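Local coordinates for protein trimeric intracellular cation channel type 1B.2 (Caenorhabditis elegans, PDB 5EIK) that forms a homotrimeric potassium channel of intracellular membranes, binds PIP2 and may supply counter-ion current during calcium release from intracellular stores, at the interface of chains A and B. Numbering follows the deposited sequence. Chains: chain A/B, Uncharacterized protein Y57A10A.28.

The interface of chains A and B. Residues chain A 60; chain B 196, 199-200.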
ATOM      1  N   PHE A  60      -7.385   9.491 -19.112  1.00 41.33           N
ATOM      2  CA  PHE A  60      -7.353   9.752 -17.681  1.00 42.99           C
ATOM      3  C   PHE A  60      -6.397   8.780 -17.000  1.00 45.95           C
ATOM      4  O   PHE A  60      -5.585   9.172 -16.155  1.00 38.80           O
ATOM      5  CB  PHE A  60      -8.751   9.621 -17.078  1.00 51.40           C
ATOM      6  CG  PHE A  60      -9.742  10.610 -17.623  1.00 59.34           C
ATOM      7  CD1 PHE A  60      -9.456  11.969 -17.624  1.00 55.42           C
ATOM      8  CD2 PHE A  60     -10.971  10.187 -18.120  1.00 62.76           C
ATOM      9  CE1 PHE A  60     -10.375  12.897 -18.109  1.00 55.14           C
ATOM     10  CE2 PHE A  60     -11.900  11.112 -18.609  1.00 66.57           C
ATOM     11  CZ  PHE A  60     -11.597  12.471 -18.600  1.00 55.32           C
TER
ATOM     12  N   LYS B 196     -14.532   5.329 -15.676  1.00 35.46           N
ATOM     13  CA  LYS B 196     -14.445   6.486 -16.556  1.00 43.99           C
ATOM     14  C   LYS B 196     -15.681   7.363 -16.268  1.00 43.53           C
ATOM     15  O   LYS B 196     -15.611   8.594 -16.308  1.00 42.17           O
ATOM     16  CB  LYS B 196     -14.426   6.037 -18.019  1.00 49.02           C
ATOM     17  CG  LYS B 196     -13.761   7.012 -18.963  1.00 60.59           C
ATOM     18  CD  LYS B 196     -13.140   6.276 -20.147  1.00 73.55           C
ATOM     19  CE  LYS B 196     -12.058   5.303 -19.676  1.00 80.35           C
ATOM     20  NZ  LYS B 196     -11.494   4.464 -20.769  1.00 73.87           N
ATOM     21  N   VAL B 199     -15.185   9.276 -13.106  1.00 32.39           N
ATOM     22  CA  VAL B 199     -14.297  10.411 -13.340  1.00 35.39           C
ATOM     23  C   VAL B 199     -15.141  11.584 -13.802  1.00 37.36           C
ATOM     24  O   VAL B 199     -15.059  12.682 -13.239  1.00 34.19           O
ATOM     25  CB  VAL B 199     -13.217  10.084 -14.407  1.00 39.93           C
ATOM     26  CG1 VAL B 199     -12.397  11.336 -14.746  1.00 29.86           C
ATOM     27  CG2 VAL B 199     -12.285   8.995 -13.877  1.00 31.60           C
ATOM     28  N   ILE B 200     -15.975  11.342 -14.809  1.00 39.50           N
ATOM     29  CA  ILE B 200     -16.849  12.390 -15.340  1.00 41.65           C
ATOM     30  C   ILE B 200     -17.773  12.920 -14.249  1.00 39.88           C
ATOM     31  O   ILE B 200     -17.872  14.129 -14.038  1.00 38.81           O
ATOM     32  CB  ILE B 200     -17.697  11.869 -16.531  1.00 44.36           C
ATOM     33  CG1 ILE B 200     -16.773  11.451 -17.681  1.00 46.77           C
ATOM     34  CG2 ILE B 200     -18.661  12.945 -17.010  1.00 42.36           C
ATOM     35  CD1 ILE B 200     -15.783  12.529 -18.097  1.00 50.10           C
TER
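A helix-to-helix subunit interface of the TRIC (TMEM38) family joins A:Phe60 to B:Lys196, B:Val199 and B:Ile200, a small, largely apolar patch between neighbouring protomers that is likely to support the homotrimeric channel. A:Phe60 lies at the start of helix 59-70, the first half of the discontinuous second transmembrane segment, and its three partners lie along helix 194-209, within the sixth. The patch hides 109 Å² in sum, 60 Å² of it on A:Phe60, whose ring projects against the helix of the other subunit. A CH-pi contact is its centre: the methyl B:Val199 CG1 stands over the ring face, 3.7 Å above the plane and 3.8 Å from the centroid. B:Val199 CG1 lies 3.8 Å from A:Phe60 CD2 and 4.2 Å from A:Phe60 CD1, a narrow spread consistent with a centred rather than an edge approach. With chi1 at 174°, B:Val199 CG1 lies opposite the backbone N and takes the place over the ring, while CG2 is the branch beside that N. Farther out, B:Ile200 CD1 meets the ring's rim at A:Phe60 CE2, 4.2 Å away, the two side chains running roughly perpendicular. B:Lys196 comes near through its aliphatic stem, with CG 4.3 Å from A:Phe60 CD2, while its amino group NZ extends away from the ring. Replacing A:Phe60 with alanine would probably leave the B:Val199 methyl without its aromatic face and weaken the packing between the two helices.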